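Local coordinates for protein DNA polymerase sliding clamp 2 (Sulfolobus tokodaii, PDB 3AIZ) that forms a ring-shaped sliding platform around DNA with partner subunits, tethering the replicative polymerase and other DNA-processing proteins to it, at residues V208-T219 with I230-L240; L19-F30 with P65-L75. All blocks are in the same frame, centred on the assembly; numbering follows the deposited sequence.

Interaction 1 of 2, residues V208-T219 with I230-L240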
loop_
_atom_site.group_PDB
_atom_site.type_symbol
_atom_site.label_atom_id
_atom_site.label_comp_id
_atom_site.label_asym_id
_atom_site.label_seq_id
_atom_site.Cartn_x
_atom_site.Cartn_y
_atom_site.Cartn_z
ATOM N N VAL A 208 12.186 -21.228 22.955
ATOM C CA VAL A 208 13.622 -21.213 22.708
ATOM C C VAL A 208 13.950 -21.671 21.291
ATOM O O VAL A 208 14.607 -20.954 20.535
ATOM C CB VAL A 208 14.376 -22.107 23.713
ATOM C CG1 VAL A 208 15.850 -22.197 23.345
ATOM C CG2 VAL A 208 14.206 -21.576 25.126
ATOM N N PHE A 209 13.491 -22.868 20.939
ATOM C CA PHE A 209 13.744 -23.438 19.620
ATOM C C PHE A 209 13.384 -22.473 18.496
ATOM O O PHE A 209 14.134 -22.323 17.533
ATOM C CB PHE A 209 12.981 -24.752 19.450
ATOM C CG PHE A 209 13.736 -25.956 19.934
ATOM C CD1 PHE A 209 14.674 -25.841 20.946
ATOM C CD2 PHE A 209 13.507 -27.204 19.379
ATOM C CE1 PHE A 209 15.371 -26.946 21.392
ATOM C CE2 PHE A 209 14.200 -28.314 19.822
ATOM C CZ PHE A 209 15.133 -28.185 20.830
ATOM N N LYS A 210 12.234 -21.821 18.627
ATOM C CA LYS A 210 11.769 -20.877 17.618
ATOM C C LYS A 210 12.780 -19.750 17.424
ATOM O O LYS A 210 12.983 -19.268 16.310
ATOM C CB LYS A 210 10.402 -20.312 18.012
ATOM C CG LYS A 210 9.759 -19.414 16.967
ATOM C CD LYS A 210 8.332 -19.057 17.363
ATOM C CE LYS A 210 7.702 -18.082 16.376
ATOM N NZ LYS A 210 8.400 -16.763 16.365
ATOM N N VAL A 211 13.418 -19.344 18.517
ATOM C CA VAL A 211 14.395 -18.260 18.489
ATOM C C VAL A 211 15.706 -18.672 17.817
ATOM O O VAL A 211 16.361 -17.857 17.167
ATOM C CB VAL A 211 14.695 -17.748 19.915
ATOM C CG1 VAL A 211 15.897 -16.817 19.911
ATOM C CG2 VAL A 211 13.474 -17.052 20.494
ATOM N N THR A 212 16.080 -19.938 17.969
ATOM C CA THR A 212 17.360 -20.425 17.463
ATOM C C THR A 212 17.453 -20.393 15.940
ATOM O O THR A 212 18.495 -20.723 15.374
ATOM C CB THR A 212 17.646 -21.862 17.941
ATOM O OG1 THR A 212 16.777 -22.777 17.261
ATOM C CG2 THR A 212 17.436 -21.979 19.440
ATOM N N SER A 213 16.369 -20.000 15.278
ATOM C CA SER A 213 16.345 -19.962 13.818
ATOM C C SER A 213 17.299 -18.909 13.257
ATOM O O SER A 213 17.681 -18.969 12.088
ATOM C CB SER A 213 14.923 -19.720 13.303
ATOM O OG SER A 213 14.436 -18.452 13.706
ATOM N N ILE A 214 17.687 -17.951 14.096
ATOM C CA ILE A 214 18.598 -16.888 13.679
ATOM C C ILE A 214 20.020 -17.406 13.476
ATOM O O ILE A 214 20.905 -16.665 13.045
ATOM C CB ILE A 214 18.635 -15.736 14.705
ATOM C CG1 ILE A 214 19.342 -16.186 15.988
ATOM C CG2 ILE A 214 17.229 -15.232 14.996
ATOM C CD1 ILE A 214 19.439 -15.108 17.043
ATOM N N SER A 215 20.236 -18.677 13.795
ATOM C CA SER A 215 21.544 -19.297 13.629
ATOM C C SER A 215 21.455 -20.495 12.694
ATOM O O SER A 215 20.414 -21.143 12.597
ATOM C CB SER A 215 22.108 -19.733 14.982
ATOM O OG SER A 215 23.347 -20.404 14.829
ATOM N N GLN A 216 22.552 -20.782 12.003
ATOM C CA GLN A 216 22.606 -21.929 11.106
ATOM C C GLN A 216 23.332 -23.091 11.768
ATOM O O GLN A 216 23.352 -24.204 11.243
ATOM C CB GLN A 216 23.291 -21.557 9.791
ATOM C CG GLN A 216 22.468 -20.641 8.898
ATOM C CD GLN A 216 23.161 -20.329 7.585
ATOM O OE1 GLN A 216 24.377 -20.142 7.542
ATOM N NE2 GLN A 216 22.387 -20.269 6.506
ATOM N N ASN A 217 23.927 -22.825 12.925
ATOM C CA ASN A 217 24.678 -23.846 13.642
ATOM C C ASN A 217 24.389 -23.828 15.136
ATOM O O ASN A 217 25.245 -23.459 15.943
ATOM C CB ASN A 217 26.176 -23.686 13.383
ATOM C CG ASN A 217 26.530 -23.848 11.918
ATOM O OD1 ASN A 217 26.800 -24.955 11.451
ATOM N ND2 ASN A 217 26.524 -22.742 11.181
ATOM N N VAL A 218 23.176 -24.232 15.494
ATOM C CA VAL A 218 22.765 -24.295 16.888
ATOM C C VAL A 218 23.296 -25.565 17.543
ATOM O O VAL A 218 23.133 -26.661 17.009
ATOM C CB VAL A 218 21.234 -24.270 17.021
ATOM C CG1 VAL A 218 20.828 -24.270 18.485
ATOM C CG2 VAL A 218 20.661 -23.057 16.307
ATOM N N THR A 219 23.938 -25.411 18.695
ATOM C CA THR A 219 24.443 -26.554 19.446
ATOM C C THR A 219 23.538 -26.856 20.634
ATOM O O THR A 219 23.313 -26.000 21.489
ATOM C CB THR A 219 25.882 -26.320 19.945
ATOM O OG1 THR A 219 26.764 -26.188 18.825
ATOM C CG2 THR A 219 26.346 -27.485 20.806
ATOM N N ILE A 230 21.397 -24.716 25.008
ATOM C CA ILE A 230 21.334 -24.339 23.600
ATOM C C ILE A 230 22.264 -23.162 23.309
ATOM O O ILE A 230 22.180 -22.118 23.956
ATOM C CB ILE A 230 19.901 -23.972 23.155
ATOM C CG1 ILE A 230 18.987 -25.199 23.186
ATOM C CG2 ILE A 230 19.912 -23.382 21.756
ATOM C CD1 ILE A 230 18.501 -25.566 24.564
ATOM N N GLU A 231 23.152 -23.339 22.337
ATOM C CA GLU A 231 24.052 -22.276 21.917
ATOM C C GLU A 231 23.643 -21.754 20.545
ATOM O O GLU A 231 23.568 -22.514 19.580
ATOM C CB GLU A 231 25.497 -22.776 21.875
ATOM C CG GLU A 231 25.993 -23.379 23.181
ATOM C CD GLU A 231 27.458 -23.776 23.120
ATOM O OE1 GLU A 231 28.197 -23.205 22.289
ATOM O OE2 GLU A 231 27.871 -24.657 23.905
ATOM N N VAL A 232 23.379 -20.455 20.465
ATOM C CA VAL A 232 22.957 -19.830 19.219
ATOM C C VAL A 232 23.998 -18.818 18.754
ATOM O O VAL A 232 23.890 -17.628 19.049
ATOM C CB VAL A 232 21.599 -19.122 19.381
ATOM C CG1 VAL A 232 21.106 -18.606 18.041
ATOM C CG2 VAL A 232 20.580 -20.066 19.998
ATOM N N PRO A 233 25.014 -19.293 18.022
ATOM C CA PRO A 233 26.115 -18.455 17.539
ATOM C C PRO A 233 25.697 -17.604 16.348
ATOM O O PRO A 233 24.805 -17.991 15.596
ATOM C CB PRO A 233 27.163 -19.480 17.081
ATOM C CG PRO A 233 26.687 -20.813 17.590
ATOM C CD PRO A 233 25.205 -20.703 17.657
ATOM N N THR A 234 26.343 -16.454 16.183
ATOM C CA THR A 234 26.154 -15.636 14.994
ATOM C C THR A 234 27.454 -15.617 14.199
ATOM O O THR A 234 28.499 -16.024 14.703
ATOM C CB THR A 234 25.739 -14.197 15.346
ATOM O OG1 THR A 234 26.793 -13.554 16.071
ATOM C CG2 THR A 234 24.474 -14.200 16.191
ATOM N N ASP A 235 27.390 -15.148 12.959
ATOM C CA ASP A 235 28.566 -15.134 12.095
ATOM C C ASP A 235 29.566 -14.052 12.498
ATOM O O ASP A 235 30.632 -13.930 11.896
ATOM C CB ASP A 235 28.159 -14.958 10.629
ATOM C CG ASP A 235 27.453 -16.180 10.068
ATOM O OD1 ASP A 235 27.495 -17.245 10.720
ATOM O OD2 ASP A 235 26.858 -16.075 8.974
ATOM N N SER A 236 29.222 -13.274 13.518
ATOM C CA SER A 236 30.083 -12.182 13.960
ATOM C C SER A 236 30.594 -12.372 15.389
ATOM O O SER A 236 31.296 -11.514 15.924
ATOM C CB SER A 236 29.364 -10.838 13.818
ATOM O OG SER A 236 28.095 -10.869 14.444
ATOM N N GLY A 237 30.240 -13.500 16.000
ATOM C CA GLY A 237 30.723 -13.829 17.329
ATOM C C GLY A 237 29.647 -13.813 18.396
ATOM O O GLY A 237 29.606 -14.690 19.260
ATOM N N GLY A 238 28.778 -12.808 18.343
ATOM C CA GLY A 238 27.681 -12.688 19.286
ATOM C C GLY A 238 26.980 -14.015 19.492
ATOM O O GLY A 238 26.712 -14.742 18.535
ATOM N N GLN A 239 26.672 -14.331 20.744
ATOM C CA GLN A 239 26.195 -15.662 21.082
ATOM C C GLN A 239 25.007 -15.645 22.037
ATOM O O GLN A 239 25.006 -14.923 23.035
ATOM C CB GLN A 239 27.343 -16.479 21.680
ATOM C CG GLN A 239 27.009 -17.927 21.977
ATOM C CD GLN A 239 28.231 -18.727 22.388
ATOM O OE1 GLN A 239 29.344 -18.199 22.433
ATOM N NE2 GLN A 239 28.031 -20.007 22.684
ATOM N N LEU A 240 23.993 -16.442 21.715
ATOM C CA LEU A 240 22.867 -16.658 22.614
ATOM C C LEU A 240 23.013 -18.016 23.284
ATOM O O LEU A 240 23.347 -19.004 22.633
ATOM C CB LEU A 240 21.540 -16.587 21.857
ATOM C CG LEU A 240 20.765 -15.272 21.949
ATOM C CD1 LEU A 240 19.516 -15.324 21.084
ATOM C CD2 LEU A 240 20.405 -14.966 23.393
#

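Interaction 2 of 2, residues L19-F30 with P65-L75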
loop_
_atom_site.group_PDB
_atom_site.type_symbol
_atom_site.label_atom_id
_atom_site.label_comp_id
_atom_site.label_asym_id
_atom_site.label_seq_id
_atom_site.Cartn_x
_atom_site.Cartn_y
_atom_site.Cartn_z
ATOM N N LEU A 19 15.871 -12.589 23.516
ATOM C CA LEU A 19 15.716 -12.623 24.965
ATOM C C LEU A 19 14.259 -12.877 25.349
ATOM O O LEU A 19 13.435 -11.963 25.336
ATOM C CB LEU A 19 16.217 -11.319 25.588
ATOM C CG LEU A 19 17.671 -10.955 25.277
ATOM C CD1 LEU A 19 18.083 -9.689 26.009
ATOM C CD2 LEU A 19 18.601 -12.099 25.639
ATOM N N LEU A 20 13.952 -14.126 25.688
ATOM C CA LEU A 20 12.584 -14.533 26.006
ATOM C C LEU A 20 12.091 -13.975 27.338
ATOM O O LEU A 20 12.789 -14.041 28.349
ATOM C CB LEU A 20 12.469 -16.059 26.016
ATOM C CG LEU A 20 12.624 -16.773 24.673
ATOM C CD1 LEU A 20 12.726 -18.273 24.878
ATOM C CD2 LEU A 20 11.466 -16.431 23.746
ATOM N N LYS A 21 10.878 -13.433 27.328
ATOM C CA LYS A 21 10.257 -12.897 28.537
ATOM C C LYS A 21 11.122 -11.836 29.207
ATOM O O LYS A 21 10.958 -11.553 30.394
ATOM C CB LYS A 21 9.950 -14.021 29.533
ATOM C CG LYS A 21 8.914 -15.025 29.052
ATOM C CD LYS A 21 8.708 -16.128 30.080
ATOM C CE LYS A 21 7.681 -17.146 29.610
ATOM N NZ LYS A 21 6.329 -16.543 29.436
ATOM N N VAL A 22 12.039 -11.248 28.446
ATOM C CA VAL A 22 12.920 -10.220 28.985
ATOM C C VAL A 22 12.140 -8.956 29.328
ATOM O O VAL A 22 11.363 -8.453 28.516
ATOM C CB VAL A 22 14.066 -9.867 28.013
ATOM C CG1 VAL A 22 13.521 -9.217 26.748
ATOM C CG2 VAL A 22 15.069 -8.954 28.693
ATOM N N THR A 23 12.344 -8.450 30.539
ATOM C CA THR A 23 11.685 -7.224 30.966
ATOM C C THR A 23 12.264 -6.031 30.208
ATOM O O THR A 23 13.197 -6.184 29.418
ATOM C CB THR A 23 11.817 -7.011 32.491
ATOM O OG1 THR A 23 11.178 -5.785 32.869
ATOM C CG2 THR A 23 13.280 -6.971 32.903
ATOM N N ASP A 24 11.705 -4.849 30.440
ATOM C CA ASP A 24 12.152 -3.645 29.748
ATOM C C ASP A 24 13.595 -3.279 30.092
ATOM O O ASP A 24 14.253 -2.555 29.345
ATOM C CB ASP A 24 11.224 -2.469 30.059
ATOM C CG ASP A 24 9.837 -2.648 29.469
ATOM O OD1 ASP A 24 9.567 -3.724 28.896
ATOM O OD2 ASP A 24 9.020 -1.709 29.578
ATOM N N GLU A 25 14.082 -3.785 31.221
ATOM C CA GLU A 25 15.420 -3.445 31.692
ATOM C C GLU A 25 16.331 -4.669 31.746
ATOM O O GLU A 25 15.930 -5.732 32.220
ATOM C CB GLU A 25 15.346 -2.800 33.078
ATOM C CG GLU A 25 14.388 -1.617 33.177
ATOM C CD GLU A 25 14.959 -0.339 32.588
ATOM O OE1 GLU A 25 16.191 -0.141 32.672
ATOM O OE2 GLU A 25 14.174 0.472 32.051
ATOM N N ILE A 26 17.557 -4.513 31.258
ATOM C CA ILE A 26 18.562 -5.563 31.374
ATOM C C ILE A 26 19.865 -4.977 31.896
ATOM O O ILE A 26 20.059 -3.762 31.878
ATOM C CB ILE A 26 18.842 -6.252 30.028
ATOM C CG1 ILE A 26 19.616 -5.315 29.099
ATOM C CG2 ILE A 26 17.547 -6.713 29.385
ATOM C CD1 ILE A 26 20.038 -5.960 27.799
ATOM N N ILE A 27 20.757 -5.845 32.360
ATOM C CA ILE A 27 22.056 -5.405 32.848
ATOM C C ILE A 27 23.176 -5.879 31.930
ATOM O O ILE A 27 23.509 -7.063 31.903
ATOM C CB ILE A 27 22.325 -5.907 34.277
ATOM C CG1 ILE A 27 21.295 -5.326 35.248
ATOM C CG2 ILE A 27 23.733 -5.538 34.716
ATOM C CD1 ILE A 27 21.525 -5.722 36.690
ATOM N N LEU A 28 23.743 -4.947 31.169
ATOM C CA LEU A 28 24.906 -5.239 30.343
ATOM C C LEU A 28 26.156 -5.285 31.208
ATOM O O LEU A 28 26.528 -4.289 31.828
ATOM C CB LEU A 28 25.077 -4.182 29.253
ATOM C CG LEU A 28 24.253 -4.323 27.974
ATOM C CD1 LEU A 28 24.442 -3.097 27.099
ATOM C CD2 LEU A 28 24.643 -5.585 27.220
ATOM N N ASN A 29 26.803 -6.444 31.250
ATOM C CA ASN A 29 28.016 -6.609 32.036
ATOM C C ASN A 29 29.268 -6.530 31.170
ATOM O O ASN A 29 29.470 -7.352 30.277
ATOM C CB ASN A 29 27.983 -7.934 32.799
ATOM C CG ASN A 29 26.804 -8.028 33.747
ATOM O OD1 ASN A 29 26.664 -7.223 34.666
ATOM N ND2 ASN A 29 25.949 -9.019 33.528
ATOM N N PHE A 30 30.100 -5.529 31.439
ATOM C CA PHE A 30 31.362 -5.368 30.729
ATOM C C PHE A 30 32.506 -5.954 31.547
ATOM O O PHE A 30 32.859 -5.427 32.600
ATOM C CB PHE A 30 31.633 -3.892 30.439
ATOM C CG PHE A 30 30.618 -3.252 29.539
ATOM C CD1 PHE A 30 29.456 -2.708 30.059
ATOM C CD2 PHE A 30 30.826 -3.192 28.172
ATOM C CE1 PHE A 30 28.520 -2.117 29.232
ATOM C CE2 PHE A 30 29.894 -2.601 27.339
ATOM C CZ PHE A 30 28.739 -2.064 27.870
ATOM N N PRO A 65 35.918 -3.858 35.587
ATOM C CA PRO A 65 34.593 -4.468 35.443
ATOM C C PRO A 65 33.469 -3.538 35.890
ATOM O O PRO A 65 33.634 -2.786 36.850
ATOM C CB PRO A 65 34.678 -5.680 36.369
ATOM C CG PRO A 65 36.107 -6.076 36.310
ATOM C CD PRO A 65 36.892 -4.796 36.175
ATOM N N LEU A 66 32.338 -3.598 35.193
ATOM C CA LEU A 66 31.211 -2.722 35.488
ATOM C C LEU A 66 29.964 -3.153 34.717
ATOM O O LEU A 66 30.061 -3.698 33.617
ATOM C CB LEU A 66 31.576 -1.270 35.161
ATOM C CG LEU A 66 30.515 -0.185 35.352
ATOM C CD1 LEU A 66 31.166 1.138 35.733
ATOM C CD2 LEU A 66 29.668 -0.030 34.099
ATOM N N GLY A 67 28.794 -2.910 35.302
ATOM C CA GLY A 67 27.537 -3.261 34.666
ATOM C C GLY A 67 26.582 -2.087 34.568
ATOM O O GLY A 67 26.409 -1.338 35.528
ATOM N N ILE A 68 25.958 -1.925 33.405
ATOM C CA ILE A 68 25.029 -0.823 33.188
ATOM C C ILE A 68 23.615 -1.327 32.924
ATOM O O ILE A 68 23.358 -1.983 31.915
ATOM C CB ILE A 68 25.464 0.059 32.002
ATOM C CG1 ILE A 68 26.973 0.303 32.039
ATOM C CG2 ILE A 68 24.701 1.375 32.010
ATOM C CD1 ILE A 68 27.475 1.190 30.920
ATOM N N LYS A 69 22.698 -1.012 33.833
ATOM C CA LYS A 69 21.302 -1.407 33.683
ATOM C C LYS A 69 20.576 -0.446 32.747
ATOM O O LYS A 69 20.328 0.706 33.098
ATOM C CB LYS A 69 20.612 -1.449 35.047
ATOM C CG LYS A 69 19.183 -1.960 35.013
ATOM C CD LYS A 69 18.649 -2.177 36.419
ATOM C CE LYS A 69 17.226 -2.712 36.397
ATOM N NZ LYS A 69 16.276 -1.729 35.807
ATOM N N ILE A 70 20.236 -0.927 31.555
ATOM C CA ILE A 70 19.634 -0.080 30.531
ATOM C C ILE A 70 18.287 -0.610 30.045
ATOM O O ILE A 70 17.946 -1.770 30.268
ATOM C CB ILE A 70 20.563 0.060 29.314
ATOM C CG1 ILE A 70 20.634 -1.262 28.548
ATOM C CG2 ILE A 70 21.948 0.508 29.751
ATOM C CD1 ILE A 70 21.482 -1.199 27.301
ATOM N N ASN A 71 17.530 0.257 29.377
ATOM C CA ASN A 71 16.260 -0.125 28.773
ATOM C C ASN A 71 16.492 -0.787 27.421
ATOM O O ASN A 71 16.874 -0.128 26.454
ATOM C CB ASN A 71 15.355 1.102 28.619
ATOM C CG ASN A 71 13.957 0.746 28.140
ATOM O OD1 ASN A 71 13.761 -0.235 27.423
ATOM N ND2 ASN A 71 12.977 1.551 28.535
ATOM N N ILE A 72 16.259 -2.094 27.359
ATOM C CA ILE A 72 16.551 -2.873 26.161
ATOM C C ILE A 72 15.799 -2.374 24.928
ATOM O O ILE A 72 16.287 -2.495 23.804
ATOM C CB ILE A 72 16.245 -4.369 26.375
ATOM C CG1 ILE A 72 16.696 -5.184 25.161
ATOM C CG2 ILE A 72 14.765 -4.579 26.651
ATOM C CD1 ILE A 72 16.453 -6.665 25.301
ATOM N N ASN A 73 14.614 -1.814 25.142
ATOM C CA ASN A 73 13.798 -1.315 24.040
ATOM C C ASN A 73 14.505 -0.230 23.234
ATOM O O ASN A 73 14.510 -0.263 22.003
ATOM C CB ASN A 73 12.453 -0.806 24.557
ATOM C CG ASN A 73 11.580 -1.920 25.103
ATOM O OD1 ASN A 73 11.426 -2.969 24.474
ATOM N ND2 ASN A 73 10.999 -1.697 26.277
ATOM N N ASP A 74 15.102 0.729 23.936
ATOM C CA ASP A 74 15.830 1.816 23.289
ATOM C C ASP A 74 17.006 1.284 22.480
ATOM O O ASP A 74 17.318 1.800 21.406
ATOM C CB ASP A 74 16.332 2.817 24.331
ATOM C CG ASP A 74 15.204 3.491 25.082
ATOM O OD1 ASP A 74 14.055 3.451 24.592
ATOM O OD2 ASP A 74 15.467 4.064 26.161
ATOM N N LEU A 75 17.656 0.251 23.004
ATOM C CA LEU A 75 18.815 -0.341 22.348
ATOM C C LEU A 75 18.412 -1.094 21.085
ATOM O O LEU A 75 19.229 -1.304 20.189
ATOM C CB LEU A 75 19.555 -1.271 23.313
ATOM C CG LEU A 75 20.833 -1.935 22.799
ATOM C CD1 LEU A 75 21.772 -0.905 22.193
ATOM C CD2 LEU A 75 21.520 -2.700 23.920
#

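Interaction 1 of 2, residues V208-T219 with I230-L240
Ile230 CG1 comes obliquely to the Phe209 ring, 4.4 Å from CE1, while Leu143 of helix 140-150 also touches this phenylalanine. The Pro233 ring is met from two directions at CD: the carbonyl oxygen of Asn217 lies near it, and so does the hydroxyl of Ser215. That hydroxyl does more, because OG, anti to the backbone N (chi1 177°), donates to Pro233 O at 2.9 Å, in the carbonyl plane and on a lone pair. It also accepts from Asn217 N at 3.1 Å, forming an ST turn. One serine oxygen thus both shapes the turn between helix 202-211 and strand 218-223 and ties it to the facing strand.

Beyond the turn, Thr219 and Glu231 form an antiparallel hydrogen-bonded pair. Glu231 N donates to Thr219 O and Thr219 N to Glu231 O, with N-H...O angles of 165° and 157°. Their CB atoms leave on the same face of the sheet. On the buried side Thr212 CG2 touches Ile230 CG2 and Val232 CG2, each at 3.7 Å, and its side chain crosses both at about a right angle. Thr212 OG1, just past the helix, turns back to donate to Phe209 O in its last turn. Val218 CG1 reaches Ile230 CG2 at 3.5 Å. Ile214 lays CG1 across Val232 CG1 at 3.6 Å, and its CD1 meets Leu240 CD1, which Val211 CG1 also approaches.

The result is the end of helix 202-211 folded back over the hairpin of strands 218-223 and 226-233. Strand 134-138 continues the pairing beyond Val218 through Thr138, and strand 239-244 adds Phe242 against Val208, Ile230 and Val232. Leu143 of helix 140-150 packs on Thr212 and Val218, and Leu15 of helix 9-16 reaches Leu240.

Interaction 2 of 2, residues L19-F30 with P65-L75
Ile72, the first residue of helix 72-80, fills the corner between the start of strand 25-30 and the loop at Leu19 and Val22 with an extended side chain. Its CB faces Ile26 CG2 at 4.0 Å, and its CG2 branch lies by the carbonyl oxygens of Asp24 and Thr23. CG1 is anti to the backbone N (chi1 -174°), which sends CD1 away from the strands to Leu19 CD1 at 3.5 Å and, tip to tip, to Val22 CG1 at 4.1 Å. The backbone N of Ile72 donates to Asp24 O at 2.9 Å, extending the strand pairing into the first turn of the helix. Just before it, Asn71 is the N-cap, its OD1 accepting from Asn73 N at 2.9 Å.

Strands 25-30 and 66-71 run antiparallel, with reciprocal hydrogen bonds at Ile26-Ile70, Leu28-Ile68 and Phe30-Leu66. On the face carrying these residues, Leu28 CD1 touches Ile70 CD1 at 3.5 Å, Phe30 CE1 lies against Ile68 CD1, and Leu66 O sits in plane at the edge of the Phe30 ring. The other face is more polar. Lys69 runs its CB and CG past Ile27 CG1, then bends at the last torsion to bring NZ 3.5 Å from Glu25 OE1, a salt bridge across the strands. Farther along this face, Asn29 OD1 accepts from the backbone of Asp123.

An antiparallel ladder with an apolar face, one strand turning directly into an N-capped helix that packs back on that face, belongs to the fold that the two domains of a PCNA subunit share, here in the N-terminal one.

In the fold
The two contacts lie in different domains, interaction 1 in the C-terminal and interaction 2 in the N-terminal one, with centres about 19 Å apart. Each joins neighbouring antiparallel strands to an adjoining helix, but in a different order: in 208-219 the helix end precedes its strand, in 65-75 the strand precedes its helix. Interaction 1 lies nearer the centre of the chain and is mainly apolar packing with one short backbone pairing and a serine hydroxyl bond; interaction 2 is a long ladder, buried on one face and carrying charged and amide groups on the other. They touch directly: Leu20 packs on Val208 and Val211, and Leu19 on Leu240, so the loop before strand 25-30 bridges the domains.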